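Long-range contacts in phosphodiesterase (Candida albicans, PDB 6CPU), which belongs to the cyclic nucleotide phosphodiesterase family, a largely helical fold of the HD clan, and carries a zinc and a magnesium ion: residues A[200-211]-A[224-233]; A[295-303]-A[316-324]. All blocks are in the same frame, centred on the assembly; numbering follows the deposited sequence.

Interaction 1 (A[200-211]-A[224-233])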
ATOM      1  N   LEU A 200       7.898  14.039  -8.136  1.00 24.75           N
ATOM      2  CA  LEU A 200       7.290  14.501  -6.889  1.00 24.59           C
ATOM      3  C   LEU A 200       7.035  15.994  -6.983  1.00 26.66           C
ATOM      4  O   LEU A 200       7.821  16.721  -7.586  1.00 24.61           O
ATOM      5  CB  LEU A 200       8.207  14.208  -5.698  1.00 25.18           C
ATOM      6  CG  LEU A 200       8.648  12.756  -5.515  1.00 25.29           C
ATOM      7  CD1 LEU A 200       9.570  12.655  -4.312  1.00 26.26           C
ATOM      8  CD2 LEU A 200       7.465  11.809  -5.371  1.00 26.01           C
ATOM      9  N   GLN A 201       5.951  16.463  -6.370  1.00 27.41           N
ATOM     10  CA  GLN A 201       5.599  17.880  -6.452  1.00 30.28           C
ATOM     11  C   GLN A 201       6.547  18.800  -5.684  1.00 30.18           C
ATOM     12  O   GLN A 201       6.880  19.885  -6.159  1.00 30.84           O
ATOM     13  CB  GLN A 201       4.171  18.116  -5.988  1.00 34.54           C
ATOM     14  CG  GLN A 201       3.594  19.420  -6.519  1.00 40.10           C
ATOM     15  CD  GLN A 201       2.143  19.615  -6.136  1.00 45.64           C
ATOM     16  OE1 GLN A 201       1.698  19.171  -5.076  1.00 51.20           O
ATOM     17  NE2 GLN A 201       1.394  20.285  -7.000  1.00 50.72           N
ATOM     18  N   ASP A 202       6.960  18.383  -4.492  1.00 28.76           N
ATOM     19  CA  ASP A 202       7.852  19.193  -3.655  1.00 28.98           C
ATOM     20  C   ASP A 202       8.996  18.343  -3.098  1.00 28.33           C
ATOM     21  O   ASP A 202       8.852  17.683  -2.072  1.00 27.95           O
ATOM     22  CB  ASP A 202       7.044  19.822  -2.523  1.00 28.92           C
ATOM     23  CG  ASP A 202       7.849  20.797  -1.675  1.00 29.65           C
ATOM     24  OD1 ASP A 202       9.032  21.083  -1.979  1.00 29.48           O
ATOM     25  OD2 ASP A 202       7.271  21.273  -0.680  1.00 30.91           O
ATOM     26  N   ALA A 203      10.135  18.390  -3.783  1.00 27.78           N
ATOM     27  CA  ALA A 203      11.360  17.754  -3.324  1.00 28.18           C
ATOM     28  C   ALA A 203      12.387  18.799  -2.855  1.00 28.26           C
ATOM     29  O   ALA A 203      13.591  18.545  -2.878  1.00 25.32           O
ATOM     30  CB  ALA A 203      11.940  16.888  -4.444  1.00 29.72           C
ATOM     31  N   SER A 204      11.906  19.963  -2.408  1.00 28.36           N
ATOM     32  CA  SER A 204      12.784  21.013  -1.889  1.00 29.11           C
ATOM     33  C   SER A 204      13.510  20.523  -0.646  1.00 30.35           C
ATOM     34  O   SER A 204      13.026  19.628   0.060  1.00 29.25           O
ATOM     35  CB  SER A 204      11.979  22.270  -1.556  1.00 28.93           C
ATOM     36  OG  SER A 204      11.159  22.056  -0.419  1.00 28.26           O
ATOM     37  N   THR A 205      14.668  21.116  -0.365  1.00 28.90           N
ATOM     38  CA  THR A 205      15.462  20.717   0.785  1.00 30.28           C
ATOM     39  C   THR A 205      14.647  20.810   2.068  1.00 28.30           C
ATOM     40  O   THR A 205      14.700  19.915   2.904  1.00 27.30           O
ATOM     41  CB  THR A 205      16.730  21.586   0.926  1.00 33.07           C
ATOM     42  OG1 THR A 205      17.494  21.489  -0.276  1.00 36.56           O
ATOM     43  CG2 THR A 205      17.576  21.113   2.097  1.00 35.09           C
ATOM     44  N   THR A 206      13.879  21.882   2.213  1.00 27.38           N
ATOM     45  CA  THR A 206      13.045  22.044   3.403  1.00 27.26           C
ATOM     46  C   THR A 206      12.017  20.928   3.539  1.00 25.86           C
ATOM     47  O   THR A 206      11.873  20.363   4.628  1.00 24.84           O
ATOM     48  CB  THR A 206      12.357  23.403   3.436  1.00 28.94           C
ATOM     49  OG1 THR A 206      13.368  24.412   3.535  1.00 30.47           O
ATOM     50  CG2 THR A 206      11.431  23.511   4.646  1.00 29.55           C
ATOM     51  N   ARG A 207      11.327  20.596   2.452  1.00 24.68           N
ATOM     52  CA  ARG A 207      10.324  19.513   2.514  1.00 24.79           C
ATOM     53  C   ARG A 207      10.947  18.168   2.846  1.00 23.98           C
ATOM     54  O   ARG A 207      10.441  17.455   3.705  1.00 23.30           O
ATOM     55  CB  ARG A 207       9.506  19.397   1.215  1.00 25.25           C
ATOM     56  CG  ARG A 207       8.239  18.538   1.349  1.00 25.32           C
ATOM     57  CD  ARG A 207       7.373  18.995   2.514  1.00 25.30           C
ATOM     58  NE  ARG A 207       6.157  18.207   2.701  1.00 25.91           N
ATOM     59  CZ  ARG A 207       5.477  18.139   3.846  1.00 26.72           C
ATOM     60  NH1 ARG A 207       5.885  18.812   4.924  1.00 27.70           N
ATOM     61  NH2 ARG A 207       4.379  17.395   3.928  1.00 26.16           N
ATOM     62  N   LEU A 208      12.033  17.805   2.161  1.00 23.98           N
ATOM     63  CA  LEU A 208      12.681  16.518   2.420  1.00 24.03           C
ATOM     64  C   LEU A 208      13.159  16.409   3.871  1.00 24.81           C
ATOM     65  O   LEU A 208      13.056  15.337   4.492  1.00 24.38           O
ATOM     66  CB  LEU A 208      13.840  16.270   1.440  1.00 24.93           C
ATOM     67  CG  LEU A 208      13.469  16.287  -0.046  1.00 24.85           C
ATOM     68  CD1 LEU A 208      14.675  15.888  -0.884  1.00 24.84           C
ATOM     69  CD2 LEU A 208      12.261  15.415  -0.371  1.00 24.56           C
ATOM     70  N   SER A 209      13.665  17.516   4.417  1.00 24.07           N
ATOM     71  CA  SER A 209      14.057  17.554   5.824  1.00 24.74           C
ATOM     72  C   SER A 209      12.841  17.380   6.739  1.00 23.54           C
ATOM     73  O   SER A 209      12.901  16.626   7.692  1.00 26.06           O
ATOM     74  CB  SER A 209      14.807  18.845   6.163  1.00 24.74           C
ATOM     75  OG  SER A 209      15.155  18.842   7.544  1.00 25.95           O
ATOM     76  N   GLN A 210      11.738  18.045   6.426  1.00 23.37           N
ATOM     77  CA  GLN A 210      10.517  17.902   7.221  1.00 24.11           C
ATOM     78  C   GLN A 210      10.061  16.444   7.258  1.00 24.16           C
ATOM     79  O   GLN A 210       9.608  15.951   8.290  1.00 23.47           O
ATOM     80  CB  GLN A 210       9.397  18.781   6.681  1.00 24.73           C
ATOM     81  CG  GLN A 210       9.625  20.261   6.913  1.00 26.66           C
ATOM     82  CD  GLN A 210       8.593  21.141   6.248  1.00 28.32           C
ATOM     83  OE1 GLN A 210       7.995  20.782   5.231  1.00 27.49           O
ATOM     84  NE2 GLN A 210       8.384  22.319   6.820  1.00 29.39           N
ATOM     85  N   LEU A 211      10.188  15.753   6.128  1.00 22.62           N
ATOM     86  CA  LEU A 211       9.768  14.355   6.056  1.00 22.47           C
ATOM     87  C   LEU A 211      10.649  13.454   6.917  1.00 22.76           C
ATOM     88  O   LEU A 211      10.151  12.494   7.510  1.00 22.61           O
ATOM     89  CB  LEU A 211       9.695  13.877   4.596  1.00 22.10           C
ATOM     90  CG  LEU A 211       8.638  14.616   3.758  1.00 22.44           C
ATOM     91  CD1 LEU A 211       8.623  14.128   2.310  1.00 22.63           C
ATOM     92  CD2 LEU A 211       7.230  14.548   4.353  1.00 22.83           C
ATOM     93  N   ASN A 224      -1.515  14.431   6.932  1.00 27.31           N
ATOM     94  CA  ASN A 224      -0.993  15.685   6.422  1.00 28.76           C
ATOM     95  C   ASN A 224       0.079  15.476   5.366  1.00 28.24           C
ATOM     96  O   ASN A 224       0.679  16.444   4.914  1.00 30.08           O
ATOM     97  CB  ASN A 224      -0.405  16.489   7.580  1.00 31.73           C
ATOM     98  CG  ASN A 224      -1.411  16.695   8.682  1.00 34.93           C
ATOM     99  OD1 ASN A 224      -1.338  16.066   9.741  1.00 37.73           O
ATOM    100  ND2 ASN A 224      -2.403  17.525   8.408  1.00 38.00           N
ATOM    101  N   LEU A 225       0.329  14.228   4.976  1.00 25.50           N
ATOM    102  CA  LEU A 225       1.353  13.943   3.972  1.00 24.09           C
ATOM    103  C   LEU A 225       0.685  13.511   2.680  1.00 22.97           C
ATOM    104  O   LEU A 225      -0.214  12.668   2.682  1.00 21.92           O
ATOM    105  CB  LEU A 225       2.315  12.862   4.456  1.00 23.90           C
ATOM    106  CG  LEU A 225       3.012  13.115   5.789  1.00 24.31           C
ATOM    107  CD1 LEU A 225       3.808  11.891   6.170  1.00 23.79           C
ATOM    108  CD2 LEU A 225       3.900  14.350   5.721  1.00 25.04           C
ATOM    109  N   SER A 226       1.117  14.111   1.579  1.00 20.57           N
ATOM    110  CA  SER A 226       0.612  13.745   0.267  1.00 19.92           C
ATOM    111  C   SER A 226       1.153  12.376  -0.154  1.00 19.04           C
ATOM    112  O   SER A 226       2.132  11.875   0.415  1.00 18.18           O
ATOM    113  CB  SER A 226       1.034  14.798  -0.755  1.00 19.89           C
ATOM    114  OG  SER A 226       2.432  14.739  -0.983  1.00 20.41           O
ATOM    115  N   ASN A 227       0.527  11.785  -1.164  1.00 18.78           N
ATOM    116  CA  ASN A 227       1.052  10.555  -1.737  1.00 19.14           C
ATOM    117  C   ASN A 227       2.473  10.725  -2.308  1.00 19.12           C
ATOM    118  O   ASN A 227       3.248   9.768  -2.317  1.00 19.79           O
ATOM    119  CB  ASN A 227       0.082   9.984  -2.771  1.00 19.98           C
ATOM    120  CG  ASN A 227      -1.120   9.324  -2.131  1.00 20.65           C
ATOM    121  OD1 ASN A 227      -0.999   8.689  -1.093  1.00 22.09           O
ATOM    122  ND2 ASN A 227      -2.275   9.458  -2.752  1.00 21.75           N
ATOM    123  N   ASP A 228       2.829  11.931  -2.744  1.00 19.59           N
ATOM    124  CA  ASP A 228       4.211  12.214  -3.139  1.00 19.69           C
ATOM    125  C   ASP A 228       5.160  12.249  -1.937  1.00 20.54           C
ATOM    126  O   ASP A 228       6.219  11.607  -1.952  1.00 18.85           O
ATOM    127  CB  ASP A 228       4.327  13.529  -3.925  1.00 20.14           C
ATOM    128  CG  ASP A 228       3.821  13.431  -5.367  1.00 22.16           C
ATOM    129  OD1 ASP A 228       3.570  12.321  -5.901  1.00 23.63           O
ATOM    130  OD2 ASP A 228       3.703  14.497  -6.015  1.00 23.58           O
ATOM    131  N   ASP A 229       4.783  12.979  -0.882  1.00 20.38           N
ATOM    132  CA  ASP A 229       5.558  12.980   0.365  1.00 20.61           C
ATOM    133  C   ASP A 229       5.766  11.548   0.855  1.00 20.00           C
ATOM    134  O   ASP A 229       6.834  11.182   1.328  1.00 19.36           O
ATOM    135  CB  ASP A 229       4.818  13.702   1.499  1.00 21.67           C
ATOM    136  CG  ASP A 229       4.682  15.205   1.317  1.00 22.73           C
ATOM    137  OD1 ASP A 229       5.567  15.871   0.718  1.00 23.07           O
ATOM    138  OD2 ASP A 229       3.664  15.728   1.854  1.00 21.50           O
ATOM    139  N   LEU A 230       4.704  10.746   0.774  1.00 19.95           N
ATOM    140  CA  LEU A 230       4.736   9.380   1.293  1.00 19.43           C
ATOM    141  C   LEU A 230       5.746   8.497   0.563  1.00 18.56           C
ATOM    142  O   LEU A 230       6.402   7.647   1.173  1.00 18.74           O
ATOM    143  CB  LEU A 230       3.334   8.770   1.270  1.00 19.76           C
ATOM    144  CG  LEU A 230       2.398   9.391   2.323  1.00 20.51           C
ATOM    145  CD1 LEU A 230       0.931   9.156   1.964  1.00 20.17           C
ATOM    146  CD2 LEU A 230       2.714   8.887   3.736  1.00 21.30           C
ATOM    147  N   VAL A 231       5.889   8.710  -0.740  1.00 18.21           N
ATOM    148  CA  VAL A 231       6.922   8.019  -1.518  1.00 19.02           C
ATOM    149  C   VAL A 231       8.293   8.302  -0.909  1.00 19.65           C
ATOM    150  O   VAL A 231       9.105   7.379  -0.691  1.00 19.85           O
ATOM    151  CB  VAL A 231       6.897   8.460  -3.000  1.00 18.96           C
ATOM    152  CG1 VAL A 231       8.150   7.996  -3.752  1.00 19.44           C
ATOM    153  CG2 VAL A 231       5.647   7.926  -3.678  1.00 19.02           C
ATOM    154  N   TYR A 232       8.559   9.575  -0.635  1.00 19.67           N
ATOM    155  CA  TYR A 232       9.863   9.936  -0.069  1.00 20.68           C
ATOM    156  C   TYR A 232      10.056   9.359   1.328  1.00 20.78           C
ATOM    157  O   TYR A 232      11.151   8.936   1.665  1.00 21.67           O
ATOM    158  CB  TYR A 232      10.076  11.441  -0.046  1.00 20.82           C
ATOM    159  CG  TYR A 232      11.535  11.781   0.152  1.00 21.46           C
ATOM    160  CD1 TYR A 232      12.027  12.138   1.409  1.00 21.81           C
ATOM    161  CD2 TYR A 232      12.427  11.724  -0.913  1.00 21.74           C
ATOM    162  CE1 TYR A 232      13.373  12.445   1.595  1.00 22.88           C
ATOM    163  CE2 TYR A 232      13.771  12.034  -0.741  1.00 23.18           C
ATOM    164  CZ  TYR A 232      14.240  12.390   0.514  1.00 23.61           C
ATOM    165  OH  TYR A 232      15.589  12.691   0.693  1.00 23.64           O
ATOM    166  N   CYS A 233       8.999   9.348   2.142  1.00 21.03           N
ATOM    167  CA  CYS A 233       9.051   8.690   3.445  1.00 21.74           C
ATOM    168  C   CYS A 233       9.470   7.226   3.351  1.00 21.86           C
ATOM    169  O   CYS A 233      10.296   6.758   4.139  1.00 20.68           O
ATOM    170  CB  CYS A 233       7.713   8.792   4.173  1.00 22.52           C
ATOM    171  SG  CYS A 233       7.253  10.470   4.690  1.00 25.06           S
TER
HETATM  172  O   HOH W   1       7.609  15.398  -1.162  1.00 29.64           O
HETATM  173  O   HOH W   2       2.350  18.519   5.707  1.00 37.07           O
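Arg207 takes hold of Asp229 side-on: NE donates to OD1 at 3.1 Å and NH2 to OD2 at 2.8 Å, the second bond nearly straight. The carboxylate is turned 66° from the guanidinium plane, and both nitrogens therefore meet its oxygens from above the carboxylate plane. CG of Arg207 lies anti to the backbone N (chi1 -166°), and a bend at chi2 then brings the guanidinium across to the aspartate. Leu211 CD2 lies over one guanidinium face and also packs on Leu225 CD2 at 3.6 Å. Further along, Leu208 CD2 sits on the normal of the Tyr232 ring, 3.5 Å from its centroid, a CH-pi contact. Apart from Leu225, which precedes the second helix, these residues join two consecutive helices of an all-helical region, whose segments 205-211 and 227-233 pass 10.1 Å apart at a crossing angle of -65°. Before helix 205-216, Gln201 N donates to Asp228 OD2 at 3.0 Å, while OD1 of that aspartate pairs with Arg264.

A second shell fixes the ion pair. Ser226 and Asp229 form a capping box, in which Ser226 N reaches OD2 from the face opposite Arg207 NH2. Gln210 OE1 accepts from Arg207 NH1, and one water links Asp202 O to Asp229 OD1. Ser204 is the N-cap of helix 205-216, its OG accepting from Arg207 N and donating to Asp202 OD1, the acceptor of an Asx turn closed by Ser204 N.

Interaction 2 (A[295-303]-A[316-324]). Unlike the reference sequence in segment 316-324: Lys316 (reference Thr).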
ATOM      1  N   SER A 295      17.092  -3.096  16.573  1.00 38.49           N
ATOM      2  CA  SER A 295      17.361  -3.736  15.285  1.00 37.63           C
ATOM      3  C   SER A 295      17.804  -2.720  14.240  1.00 35.73           C
ATOM      4  O   SER A 295      18.414  -3.084  13.240  1.00 34.71           O
ATOM      5  CB  SER A 295      16.135  -4.495  14.775  1.00 38.64           C
ATOM      6  OG  SER A 295      16.074  -5.785  15.349  1.00 40.74           O
ATOM      7  N   LEU A 296      17.480  -1.452  14.478  1.00 34.88           N
ATOM      8  CA  LEU A 296      18.024  -0.344  13.707  1.00 34.49           C
ATOM      9  C   LEU A 296      18.519   0.714  14.679  1.00 34.12           C
ATOM     10  O   LEU A 296      17.868   0.952  15.693  1.00 35.26           O
ATOM     11  CB  LEU A 296      16.939   0.303  12.859  1.00 33.11           C
ATOM     12  CG  LEU A 296      16.324  -0.495  11.713  1.00 32.49           C
ATOM     13  CD1 LEU A 296      14.989   0.135  11.350  1.00 31.60           C
ATOM     14  CD2 LEU A 296      17.253  -0.548  10.518  1.00 32.18           C
ATOM     15  N   PRO A 297      19.621   1.397  14.340  1.00 35.42           N
ATOM     16  CA  PRO A 297      20.105   2.472  15.215  1.00 34.87           C
ATOM     17  C   PRO A 297      19.213   3.700  15.146  1.00 36.10           C
ATOM     18  O   PRO A 297      18.564   3.948  14.120  1.00 33.68           O
ATOM     19  CB  PRO A 297      21.488   2.794  14.649  1.00 35.66           C
ATOM     20  CG  PRO A 297      21.434   2.380  13.216  1.00 35.53           C
ATOM     21  CD  PRO A 297      20.413   1.280  13.104  1.00 34.69           C
ATOM     22  N   LYS A 298      19.181   4.471  16.229  1.00 34.14           N
ATOM     23  CA  LYS A 298      18.423   5.709  16.239  1.00 35.51           C
ATOM     24  C   LYS A 298      19.122   6.697  15.310  1.00 33.68           C
ATOM     25  O   LYS A 298      20.300   6.522  14.980  1.00 34.67           O
ATOM     26  CB  LYS A 298      18.312   6.268  17.658  1.00 37.83           C
ATOM     27  CG  LYS A 298      17.799   5.248  18.663  1.00 39.67           C
ATOM     28  CD  LYS A 298      17.308   5.890  19.943  1.00 43.17           C
ATOM     29  CE  LYS A 298      17.090   4.821  21.003  1.00 45.86           C
ATOM     30  NZ  LYS A 298      16.430   5.344  22.229  1.00 48.40           N
ATOM     31  N   PHE A 299      18.384   7.712  14.877  1.00 32.14           N
ATOM     32  CA  PHE A 299      18.897   8.711  13.949  1.00 32.31           C
ATOM     33  C   PHE A 299      18.655  10.108  14.494  1.00 32.32           C
ATOM     34  O   PHE A 299      17.853  10.300  15.411  1.00 32.63           O
ATOM     35  CB  PHE A 299      18.288   8.537  12.535  1.00 31.71           C
ATOM     36  CG  PHE A 299      16.781   8.443  12.506  1.00 30.35           C
ATOM     37  CD1 PHE A 299      16.013   9.538  12.135  1.00 29.89           C
ATOM     38  CD2 PHE A 299      16.133   7.258  12.809  1.00 29.83           C
ATOM     39  CE1 PHE A 299      14.631   9.471  12.094  1.00 29.54           C
ATOM     40  CE2 PHE A 299      14.744   7.182  12.765  1.00 29.44           C
ATOM     41  CZ  PHE A 299      13.997   8.286  12.411  1.00 29.91           C
ATOM     42  N   LYS A 300      19.341  11.093  13.926  1.00 33.26           N
ATOM     43  CA  LYS A 300      19.292  12.456  14.461  1.00 35.14           C
ATOM     44  C   LYS A 300      17.873  13.008  14.536  1.00 33.99           C
ATOM     45  O   LYS A 300      17.540  13.777  15.442  1.00 33.03           O
ATOM     46  CB  LYS A 300      20.159  13.388  13.615  1.00 38.56           C
ATOM     47  CG  LYS A 300      20.333  14.774  14.208  1.00 43.10           C
ATOM     48  CD  LYS A 300      21.423  15.558  13.489  1.00 46.30           C
ATOM     49  CE  LYS A 300      21.805  16.806  14.271  1.00 47.75           C
ATOM     50  NZ  LYS A 300      22.583  17.753  13.430  1.00 49.57           N
ATOM     51  N   GLN A 301      17.037  12.619  13.575  1.00 31.50           N
ATOM     52  CA  GLN A 301      15.688  13.149  13.458  1.00 30.37           C
ATOM     53  C   GLN A 301      14.642  12.325  14.221  1.00 30.87           C
ATOM     54  O   GLN A 301      13.448  12.610  14.134  1.00 30.23           O
ATOM     55  CB  GLN A 301      15.297  13.259  11.979  1.00 29.33           C
ATOM     56  CG  GLN A 301      16.258  14.085  11.130  1.00 28.40           C
ATOM     57  CD  GLN A 301      17.335  13.271  10.435  1.00 27.80           C
ATOM     58  OE1 GLN A 301      17.806  12.262  10.954  1.00 28.76           O
ATOM     59  NE2 GLN A 301      17.735  13.712   9.249  1.00 27.64           N
ATOM     60  N   PHE A 302      15.095  11.319  14.965  1.00 30.85           N
ATOM     61  CA  PHE A 302      14.213  10.462  15.745  1.00 33.82           C
ATOM     62  C   PHE A 302      13.765  11.175  17.021  1.00 35.79           C
ATOM     63  O   PHE A 302      14.586  11.780  17.716  1.00 35.37           O
ATOM     64  CB  PHE A 302      14.942   9.157  16.073  1.00 35.29           C
ATOM     65  CG  PHE A 302      14.111   8.168  16.829  1.00 37.82           C
ATOM     66  CD1 PHE A 302      13.193   7.363  16.165  1.00 38.31           C
ATOM     67  CD2 PHE A 302      14.250   8.029  18.205  1.00 38.57           C
ATOM     68  CE1 PHE A 302      12.423   6.443  16.862  1.00 39.59           C
ATOM     69  CE2 PHE A 302      13.483   7.111  18.903  1.00 39.94           C
ATOM     70  CZ  PHE A 302      12.568   6.318  18.231  1.00 39.09           C
ATOM     71  N   VAL A 303      12.467  11.108  17.323  1.00 36.20           N
ATOM     72  CA  VAL A 303      11.900  11.773  18.495  1.00 37.10           C
ATOM     73  C   VAL A 303      11.698  10.735  19.599  1.00 38.91           C
ATOM     74  O   VAL A 303      10.796   9.900  19.533  1.00 35.61           O
ATOM     75  CB  VAL A 303      10.583  12.491  18.155  1.00 37.99           C
ATOM     76  CG1 VAL A 303       9.970  13.124  19.397  1.00 38.77           C
ATOM     77  CG2 VAL A 303      10.819  13.549  17.084  1.00 37.59           C
ATOM     78  N   LYS A 316      19.216  20.965   8.015  1.00 34.88           N
ATOM     79  CA  LYS A 316      19.903  20.902   6.712  1.00 37.96           C
ATOM     80  C   LYS A 316      19.988  19.500   6.089  1.00 35.66           C
ATOM     81  O   LYS A 316      20.427  19.367   4.955  1.00 36.33           O
ATOM     82  CB  LYS A 316      21.313  21.528   6.785  1.00 40.81           C
ATOM     83  CG  LYS A 316      22.334  20.791   7.649  1.00 45.23           C
ATOM     84  CD  LYS A 316      23.758  21.198   7.264  1.00 48.27           C
ATOM     85  CE  LYS A 316      24.762  20.966   8.385  1.00 49.52           C
ATOM     86  NZ  LYS A 316      24.822  19.544   8.818  1.00 51.15           N
ATOM     87  N   HIS A 317      19.567  18.468   6.814  1.00 33.40           N
ATOM     88  CA  HIS A 317      19.712  17.092   6.331  1.00 33.02           C
ATOM     89  C   HIS A 317      18.476  16.668   5.534  1.00 31.78           C
ATOM     90  O   HIS A 317      17.363  17.012   5.915  1.00 30.50           O
ATOM     91  CB  HIS A 317      19.915  16.145   7.503  1.00 34.16           C
ATOM     92  CG  HIS A 317      21.073  16.508   8.376  1.00 36.10           C
ATOM     93  ND1 HIS A 317      22.380  16.364   7.968  1.00 37.07           N
ATOM     94  CD2 HIS A 317      21.123  17.008   9.631  1.00 37.28           C
ATOM     95  CE1 HIS A 317      23.186  16.758   8.936  1.00 38.01           C
ATOM     96  NE2 HIS A 317      22.449  17.159   9.953  1.00 37.40           N
ATOM     97  N   THR A 318      18.680  15.942   4.434  1.00 29.88           N
ATOM     98  CA  THR A 318      17.562  15.425   3.621  1.00 29.59           C
ATOM     99  C   THR A 318      17.383  13.908   3.730  1.00 28.47           C
ATOM    100  O   THR A 318      16.444  13.361   3.147  1.00 27.68           O
ATOM    101  CB  THR A 318      17.718  15.786   2.125  1.00 30.42           C
ATOM    102  OG1 THR A 318      18.977  15.300   1.636  1.00 30.10           O
ATOM    103  CG2 THR A 318      17.630  17.290   1.933  1.00 31.42           C
ATOM    104  N   VAL A 319      18.269  13.236   4.466  1.00 27.65           N
ATOM    105  CA  VAL A 319      18.120  11.813   4.758  1.00 27.11           C
ATOM    106  C   VAL A 319      18.340  11.547   6.244  1.00 28.58           C
ATOM    107  O   VAL A 319      18.872  12.398   6.957  1.00 28.75           O
ATOM    108  CB  VAL A 319      19.083  10.934   3.929  1.00 27.37           C
ATOM    109  CG1 VAL A 319      18.834  11.125   2.440  1.00 27.28           C
ATOM    110  CG2 VAL A 319      20.541  11.220   4.271  1.00 27.16           C
ATOM    111  N   LEU A 320      17.940  10.361   6.699  1.00 28.32           N
ATOM    112  CA  LEU A 320      18.073   9.991   8.109  1.00 29.02           C
ATOM    113  C   LEU A 320      19.557   9.815   8.435  1.00 30.11           C
ATOM    114  O   LEU A 320      20.278   9.116   7.715  1.00 29.42           O
ATOM    115  CB  LEU A 320      17.313   8.700   8.423  1.00 28.83           C
ATOM    116  CG  LEU A 320      15.829   8.664   8.053  1.00 28.77           C
ATOM    117  CD1 LEU A 320      15.169   7.410   8.611  1.00 29.21           C
ATOM    118  CD2 LEU A 320      15.086   9.911   8.518  1.00 28.40           C
ATOM    119  N   ILE A 321      20.010  10.481   9.494  1.00 31.15           N
ATOM    120  CA  ILE A 321      21.417  10.442   9.887  1.00 33.35           C
ATOM    121  C   ILE A 321      21.560   9.572  11.130  1.00 32.92           C
ATOM    122  O   ILE A 321      21.168   9.978  12.212  1.00 32.81           O
ATOM    123  CB  ILE A 321      21.969  11.853  10.197  1.00 33.88           C
ATOM    124  CG1 ILE A 321      21.699  12.829   9.046  1.00 35.09           C
ATOM    125  CG2 ILE A 321      23.461  11.785  10.503  1.00 33.81           C
ATOM    126  CD1 ILE A 321      22.328  12.449   7.720  1.00 36.32           C
ATOM    127  N   ALA A 322      22.117   8.380  10.962  1.00 36.73           N
ATOM    128  CA  ALA A 322      22.281   7.432  12.061  1.00 40.12           C
ATOM    129  C   ALA A 322      23.211   7.983  13.145  1.00 44.72           C
ATOM    130  O   ALA A 322      24.190   8.661  12.839  1.00 42.94           O
ATOM    131  CB  ALA A 322      22.833   6.119  11.528  1.00 41.35           C
ATOM    132  N   LEU A 323      22.869   7.706  14.402  1.00 48.33           N
ATOM    133  CA  LEU A 323      23.746   7.966  15.551  1.00 52.21           C
ATOM    134  C   LEU A 323      24.449   6.664  15.951  1.00 56.70           C
ATOM    135  O   LEU A 323      24.090   5.588  15.466  1.00 58.85           O
ATOM    136  CB  LEU A 323      22.928   8.483  16.737  1.00 50.14           C
ATOM    137  CG  LEU A 323      21.967   9.639  16.462  1.00 50.63           C
ATOM    138  CD1 LEU A 323      21.055   9.903  17.655  1.00 49.86           C
ATOM    139  CD2 LEU A 323      22.734  10.893  16.073  1.00 51.94           C
ATOM    140  N   GLN A 324      25.439   6.758  16.836  1.00 65.50           N
ATOM    141  CA  GLN A 324      26.128   5.571  17.360  1.00 69.18           C
ATOM    142  C   GLN A 324      25.875   5.378  18.856  1.00 70.17           C
ATOM    143  O   GLN A 324      25.424   6.290  19.549  1.00 68.98           O
ATOM    144  CB  GLN A 324      27.627   5.663  17.088  1.00 72.72           C
ATOM    145  CG  GLN A 324      27.983   5.438  15.629  1.00 76.43           C
ATOM    146  CD  GLN A 324      29.462   5.178  15.418  1.00 80.56           C
ATOM    147  OE1 GLN A 324      30.304   5.621  16.203  1.00 81.71           O
ATOM    148  NE2 GLN A 324      29.790   4.456  14.350  1.00 83.52           N
TER
HETATM  149  O   HOH W   3      16.421  16.387   8.477  1.00 26.14           O
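Phe299 and Ala322 form a single beta bridge, their CA atoms 4.1 Å apart, between two irregular parts of the long connection from helix 276-292 to helix 336-348. Flanking it, Leu323 N donates to Lys298 O at 2.9 Å, almost straight at 177°, and Lys300 N to Ile321 O at 2.7 Å. Phe299 also opens a type I turn that ends at Phe302.

The tight side is built on the Phe299 ring. Leu320 CD1 stands over one face, 4.0 Å from the centroid, and Phe302 CB covers the opposite face; Tyr240 of helix 227-242 meets the ring edge-to-face. Chi1 of 51° sets Phe299 CG between its backbone N and carbonyl carbon, and the ring thus lies against Leu320.

The outer side is looser. Leu323, exposed, rests its branched end on the Phe299-Lys300 peptide, and the extended Lys300 brings NZ to the edge of the His317 ring, 3.5 Å from NE2.

Between these sides the amide of the buried Gln301, whose chain bends at chi2, bridges two backbone groups: NE2 donates to Val319 O at 2.9 Å and to a water held by His317 O, while OE1 receives Ile321 N on a lone pair, in the carbonyl plane.

In the fold
Interaction 1 is the more buried of the two, eight of its twelve touching residues being buried, whereas only three of eleven are in interaction 2, which lies farther out, about 24 Å from the chain centre against 17 Å. The first joins two helices through a salt bridge and leucine packing; the second ties loop to loop, mainly with backbone and amide hydrogen bonds. Their centres are about 17 Å apart, yet they touch: Tyr232 OH is 2.7 Å from Thr318 O, a probable hydrogen bond, and Ser209 CB packs on His317 O. Helices 205-216 and 227-242, which form most of interaction 1, also back interaction 2: Cys212 meets Gln301 and Leu320, and Tyr240 meets Leu320 and Ala322.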